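Local coordinates for xylulose kinase (Escherichia coli, PDB 2ITM), which phosphorylates D-xylulose at the expense of ATP to give D-xylulose 5-phosphate, working as a homodimer of the FGGY kinase family, at residues A[253-267]-A[284-296]. Sequence-based numbering, arbitrary orientation.
With XUL (D-xylulose), chain C.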
loop_
_atom_site.group_PDB
_atom_site.type_symbol
_atom_site.label_atom_id
_atom_site.label_comp_id
_atom_site.label_asym_id
_atom_site.label_seq_id
_atom_site.Cartn_x
_atom_site.Cartn_y
_atom_site.Cartn_z
ATOM N N LEU A 253 5.259 -12.050 -22.575
ATOM C CA LEU A 253 5.221 -10.895 -21.713
ATOM C C LEU A 253 4.605 -9.710 -22.445
ATOM O O LEU A 253 5.149 -8.622 -22.451
ATOM C CB LEU A 253 6.624 -10.569 -21.208
ATOM C CG LEU A 253 7.551 -11.755 -20.936
ATOM C CD1 LEU A 253 8.974 -11.338 -21.008
ATOM C CD2 LEU A 253 7.273 -12.368 -19.609
ATOM N N GLY A 254 3.464 -9.953 -23.065
ATOM C CA GLY A 254 2.778 -8.938 -23.827
ATOM C C GLY A 254 1.712 -8.252 -23.007
ATOM O O GLY A 254 1.759 -8.258 -21.787
ATOM N N THR A 255 0.747 -7.662 -23.690
ATOM C CA THR A 255 -0.362 -7.009 -23.026
ATOM C C THR A 255 -1.283 -8.040 -22.435
ATOM O O THR A 255 -2.070 -7.746 -21.549
ATOM C CB THR A 255 -1.135 -6.164 -24.021
ATOM O OG1 THR A 255 -1.555 -6.986 -25.113
ATOM C CG2 THR A 255 -0.223 -5.132 -24.672
ATOM N N SER A 256 -1.181 -9.259 -22.935
ATOM C CA SER A 256 -1.842 -10.371 -22.302
ATOM C C SER A 256 -0.852 -11.473 -22.025
ATOM O O SER A 256 -0.226 -11.983 -22.935
ATOM C CB SER A 256 -2.970 -10.880 -23.183
ATOM O OG SER A 256 -2.531 -11.951 -23.979
ATOM N N GLY A 257 -0.698 -11.827 -20.761
ATOM C CA GLY A 257 0.354 -12.729 -20.364
ATOM C C GLY A 257 -0.087 -14.170 -20.450
ATOM O O GLY A 257 -1.145 -14.515 -19.955
ATOM N N VAL A 258 0.731 -15.000 -21.079
ATOM C CA VAL A 258 0.443 -16.420 -21.204
ATOM C C VAL A 258 1.711 -17.246 -21.116
ATOM O O VAL A 258 2.746 -16.851 -21.612
ATOM C CB VAL A 258 -0.200 -16.770 -22.570
ATOM C CG1 VAL A 258 -0.931 -18.071 -22.480
ATOM C CG2 VAL A 258 -1.100 -15.687 -23.046
ATOM N N TYR A 259 1.611 -18.413 -20.512
ATOM C CA TYR A 259 2.593 -19.459 -20.736
ATOM C C TYR A 259 1.955 -20.616 -21.472
ATOM O O TYR A 259 0.987 -21.193 -21.009
ATOM C CB TYR A 259 3.200 -19.923 -19.411
ATOM C CG TYR A 259 4.378 -20.871 -19.517
ATOM C CD1 TYR A 259 5.506 -20.538 -20.230
ATOM C CD2 TYR A 259 4.364 -22.097 -18.871
ATOM C CE1 TYR A 259 6.569 -21.397 -20.316
ATOM C CE2 TYR A 259 5.427 -22.963 -18.951
ATOM C CZ TYR A 259 6.529 -22.604 -19.678
ATOM O OH TYR A 259 7.589 -23.454 -19.760
ATOM N N PHE A 260 2.508 -20.936 -22.629
ATOM C CA PHE A 260 1.944 -21.932 -23.522
ATOM C C PHE A 260 3.003 -22.987 -23.800
ATOM O O PHE A 260 4.093 -22.665 -24.241
ATOM C CB PHE A 260 1.516 -21.255 -24.825
ATOM C CG PHE A 260 0.745 -22.131 -25.751
ATOM C CD1 PHE A 260 -0.589 -21.906 -25.984
ATOM C CD2 PHE A 260 1.358 -23.153 -26.420
ATOM C CE1 PHE A 260 -1.299 -22.702 -26.842
ATOM C CE2 PHE A 260 0.653 -23.954 -27.287
ATOM C CZ PHE A 260 -0.674 -23.727 -27.491
ATOM N N ALA A 261 2.684 -24.229 -23.493
ATOM C CA ALA A 261 3.614 -25.314 -23.695
ATOM C C ALA A 261 2.944 -26.509 -24.340
ATOM O O ALA A 261 1.950 -27.012 -23.843
ATOM C CB ALA A 261 4.250 -25.704 -22.401
ATOM N N VAL A 262 3.503 -26.959 -25.449
ATOM C CA VAL A 262 3.059 -28.170 -26.106
ATOM C C VAL A 262 3.498 -29.405 -25.346
ATOM O O VAL A 262 4.651 -29.540 -25.003
ATOM C CB VAL A 262 3.610 -28.263 -27.518
ATOM C CG1 VAL A 262 3.205 -29.548 -28.147
ATOM C CG2 VAL A 262 3.151 -27.103 -28.342
ATOM N N SER A 263 2.556 -30.298 -25.092
ATOM C CA SER A 263 2.782 -31.432 -24.209
ATOM C C SER A 263 3.058 -32.706 -24.985
ATOM O O SER A 263 2.817 -32.780 -26.177
ATOM C CB SER A 263 1.605 -31.643 -23.263
ATOM O OG SER A 263 0.414 -31.930 -23.949
ATOM N N GLU A 264 3.547 -33.712 -24.277
ATOM C CA GLU A 264 3.627 -35.057 -24.801
ATOM C C GLU A 264 2.313 -35.810 -24.660
ATOM O O GLU A 264 2.010 -36.382 -23.621
ATOM C CB GLU A 264 4.767 -35.823 -24.146
ATOM C CG GLU A 264 5.210 -37.059 -24.903
ATOM C CD GLU A 264 5.782 -36.748 -26.270
ATOM O OE1 GLU A 264 6.843 -36.113 -26.340
ATOM O OE2 GLU A 264 5.177 -37.145 -27.273
ATOM N N GLY A 265 1.544 -35.793 -25.735
ATOM C CA GLY A 265 0.160 -36.173 -25.689
ATOM C C GLY A 265 -0.652 -35.410 -24.674
ATOM O O GLY A 265 -0.295 -34.324 -24.254
ATOM N N PHE A 266 -1.760 -36.004 -24.263
ATOM C CA PHE A 266 -2.685 -35.333 -23.381
ATOM C C PHE A 266 -2.316 -35.448 -21.910
ATOM O O PHE A 266 -2.128 -36.537 -21.386
ATOM C CB PHE A 266 -4.096 -35.824 -23.621
ATOM C CG PHE A 266 -5.092 -35.259 -22.678
ATOM C CD1 PHE A 266 -5.197 -33.908 -22.514
ATOM C CD2 PHE A 266 -5.916 -36.080 -21.966
ATOM C CE1 PHE A 266 -6.106 -33.392 -21.652
ATOM C CE2 PHE A 266 -6.830 -35.565 -21.109
ATOM C CZ PHE A 266 -6.927 -34.222 -20.947
ATOM N N LEU A 267 -2.214 -34.302 -21.254
ATOM C CA LEU A 267 -1.880 -34.233 -19.843
ATOM C C LEU A 267 -3.015 -33.628 -19.019
ATOM O O LEU A 267 -3.487 -32.551 -19.325
ATOM C CB LEU A 267 -0.607 -33.421 -19.645
ATOM C CG LEU A 267 0.702 -34.107 -20.005
ATOM C CD1 LEU A 267 1.850 -33.180 -19.806
ATOM C CD2 LEU A 267 0.875 -35.345 -19.162
ATOM N N ARG A 284 -1.739 -33.084 -31.622
ATOM C CA ARG A 284 -1.037 -32.197 -30.728
ATOM C C ARG A 284 -1.932 -31.668 -29.628
ATOM O O ARG A 284 -3.100 -31.392 -29.848
ATOM C CB ARG A 284 -0.428 -31.034 -31.494
ATOM C CG ARG A 284 0.825 -31.353 -32.256
ATOM C CD ARG A 284 1.922 -31.949 -31.424
ATOM N NE ARG A 284 2.170 -33.312 -31.843
ATOM C CZ ARG A 284 3.070 -33.658 -32.730
ATOM N NH1 ARG A 284 3.833 -32.744 -33.274
ATOM N NH2 ARG A 284 3.210 -34.919 -33.066
ATOM N N TRP A 285 -1.342 -31.505 -28.452
ATOM C CA TRP A 285 -2.031 -31.088 -27.242
ATOM C C TRP A 285 -1.153 -30.071 -26.510
ATOM O O TRP A 285 0.039 -30.018 -26.728
ATOM C CB TRP A 285 -2.233 -32.292 -26.331
ATOM C CG TRP A 285 -3.385 -33.143 -26.646
ATOM C CD1 TRP A 285 -4.648 -32.965 -26.233
ATOM C CD2 TRP A 285 -3.378 -34.334 -27.419
ATOM N NE1 TRP A 285 -5.451 -33.970 -26.705
ATOM C CE2 TRP A 285 -4.685 -34.824 -27.444
ATOM C CE3 TRP A 285 -2.393 -35.038 -28.102
ATOM C CZ2 TRP A 285 -5.030 -35.975 -28.116
ATOM C CZ3 TRP A 285 -2.735 -36.175 -28.764
ATOM C CH2 TRP A 285 -4.041 -36.639 -28.768
ATOM N N HIS A 286 -1.745 -29.290 -25.622
ATOM C CA HIS A 286 -1.020 -28.254 -24.902
ATOM C C HIS A 286 -1.566 -27.909 -23.529
ATOM O O HIS A 286 -2.735 -28.122 -23.233
ATOM C CB HIS A 286 -0.861 -26.985 -25.737
ATOM C CG HIS A 286 -2.033 -26.059 -25.679
ATOM N ND1 HIS A 286 -3.025 -26.057 -26.630
ATOM C CD2 HIS A 286 -2.363 -25.092 -24.796
ATOM C CE1 HIS A 286 -3.917 -25.134 -26.330
ATOM N NE2 HIS A 286 -3.538 -24.536 -25.221
ATOM N N LEU A 287 -0.693 -27.372 -22.696
ATOM C CA LEU A 287 -1.084 -26.778 -21.440
ATOM C C LEU A 287 -1.008 -25.277 -21.590
ATOM O O LEU A 287 -0.258 -24.765 -22.398
ATOM C CB LEU A 287 -0.157 -27.233 -20.318
ATOM C CG LEU A 287 -0.557 -28.443 -19.492
ATOM C CD1 LEU A 287 -1.253 -29.451 -20.318
ATOM C CD2 LEU A 287 0.639 -29.049 -18.839
ATOM N N MET A 288 -1.795 -24.575 -20.800
ATOM C CA MET A 288 -1.670 -23.135 -20.727
ATOM C C MET A 288 -2.070 -22.561 -19.378
ATOM O O MET A 288 -2.858 -23.144 -18.649
ATOM C CB MET A 288 -2.386 -22.449 -21.898
ATOM C CG MET A 288 -3.772 -21.948 -21.614
ATOM S SD MET A 288 -3.781 -20.481 -20.586
ATOM C CE MET A 288 -4.797 -19.394 -21.545
ATOM N N SER A 289 -1.488 -21.418 -19.058
ATOM C CA SER A 289 -1.802 -20.711 -17.842
ATOM C C SER A 289 -1.738 -19.223 -18.084
ATOM O O SER A 289 -0.799 -18.731 -18.685
ATOM C CB SER A 289 -0.837 -21.110 -16.737
ATOM O OG SER A 289 -1.163 -20.466 -15.541
ATOM N N VAL A 290 -2.752 -18.515 -17.619
ATOM C CA VAL A 290 -2.699 -17.075 -17.604
ATOM C C VAL A 290 -1.546 -16.620 -16.727
ATOM O O VAL A 290 -1.324 -17.150 -15.655
ATOM C CB VAL A 290 -4.014 -16.436 -17.181
ATOM C CG1 VAL A 290 -3.910 -14.946 -17.217
ATOM C CG2 VAL A 290 -5.112 -16.874 -18.086
ATOM N N MET A 291 -0.800 -15.651 -17.217
ATOM C CA MET A 291 0.303 -15.092 -16.473
ATOM C C MET A 291 0.128 -13.605 -16.349
ATOM O O MET A 291 -0.675 -13.016 -17.047
ATOM C CB MET A 291 1.611 -15.411 -17.166
ATOM C CG MET A 291 1.867 -16.900 -17.308
ATOM S SD MET A 291 2.173 -17.722 -15.761
ATOM C CE MET A 291 3.909 -17.898 -15.843
ATOM N N LEU A 292 0.889 -12.996 -15.452
ATOM C CA LEU A 292 1.016 -11.549 -15.400
ATOM C C LEU A 292 1.429 -11.021 -16.768
ATOM O O LEU A 292 2.141 -11.677 -17.509
ATOM C CB LEU A 292 1.983 -11.093 -14.302
ATOM C CG LEU A 292 1.564 -11.291 -12.852
ATOM C CD1 LEU A 292 2.763 -11.474 -11.986
ATOM C CD2 LEU A 292 0.703 -10.170 -12.337
ATOM N N SER A 293 0.961 -9.824 -17.079
ATOM C CA SER A 293 1.467 -9.069 -18.204
ATOM C C SER A 293 2.722 -8.331 -17.775
ATOM O O SER A 293 2.654 -7.214 -17.315
ATOM C CB SER A 293 0.425 -8.071 -18.700
ATOM O OG SER A 293 -0.824 -8.694 -18.879
ATOM N N ALA A 294 3.866 -8.980 -17.935
ATOM C CA ALA A 294 5.146 -8.415 -17.533
ATOM C C ALA A 294 5.334 -7.085 -18.229
ATOM O O ALA A 294 6.024 -6.202 -17.738
ATOM C CB ALA A 294 6.236 -9.338 -17.912
ATOM N N ALA A 295 4.711 -6.959 -19.393
ATOM C CA ALA A 295 4.692 -5.722 -20.149
ATOM C C ALA A 295 3.926 -4.649 -19.387
ATOM O O ALA A 295 4.448 -3.585 -19.096
ATOM C CB ALA A 295 4.095 -5.938 -21.513
ATOM N N SER A 296 2.669 -4.948 -19.101
ATOM C CA SER A 296 1.818 -3.985 -18.440
ATOM C C SER A 296 2.220 -3.791 -16.983
ATOM O O SER A 296 1.647 -2.950 -16.293
ATOM C CB SER A 296 0.348 -4.399 -18.574
ATOM O OG SER A 296 -0.390 -3.923 -17.462
HETATM C C1 XUL C . -8.629 -18.829 -21.707
HETATM C C2 XUL C . -7.733 -17.811 -22.391
HETATM C C3 XUL C . -8.062 -17.399 -23.783
HETATM C C4 XUL C . -8.457 -15.949 -23.689
HETATM C C5 XUL C . -9.211 -15.462 -24.909
HETATM O O1 XUL C . -8.256 -20.139 -22.046
HETATM O O2 XUL C . -7.024 -16.883 -21.600
HETATM O O3 XUL C . -9.205 -18.120 -24.140
HETATM O O4 XUL C . -9.282 -15.881 -22.559
HETATM O O5 XUL C . -9.383 -16.527 -25.788
HETATM O O HOH W 1 0.995 -32.739 -28.582
#
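Tyr259 and Ala261 form hydrogen-bonded pairs with Ser289 and Leu287, joining strands 257-262 and 285-291 as antiparallel neighbours whose N-to-C directions differ by 158°; Tyr259 N reaches Ser289 O at 3.0 Å, and Leu287 N reaches Ala261 O at 2.9 Å. On one face, the flat rings of Phe260 and His286 form an offset stack, centroids 4.0 Å apart and planes at 21°. His286 CG lies between its own backbone N and carbonyl carbon (chi1 84°), which swings the imidazole under Phe260 CZ. Met288, on the same face, has a flexible thioether chain that bends to set CE 3.4 Å from O2 of D-xylulose, so its methyl group forms part of the sugar pocket's wall, while Met77 N, His78 NE2 and Asp233 OD2 hydrogen-bond the sugar. Gly257 suits its place because a CB there would run into the carbonyl oxygens of Met291 and Leu292. Next to Val262, Ser263 N donates to Trp285 O at 3.0 Å, and the chain then turns at Gly265, whose positive phi favours glycine. This turn brings Phe266 CB squarely over the five-membered ring of Trp285, 3.8 Å from its centroid, while the indole NE1 is hydrogen-bonded to Val179 O. Replacing Trp285 with alanine is likely to leave Phe266 CB without its aromatic floor and Val179 O without the indole N-H. The strand pair sits within the mixed sheet of the C-terminal FGGY domain, between strands 249-253 and 275-278, with Tyr259 packing against helix 358-381 and bonding through its hydroxyl to His381.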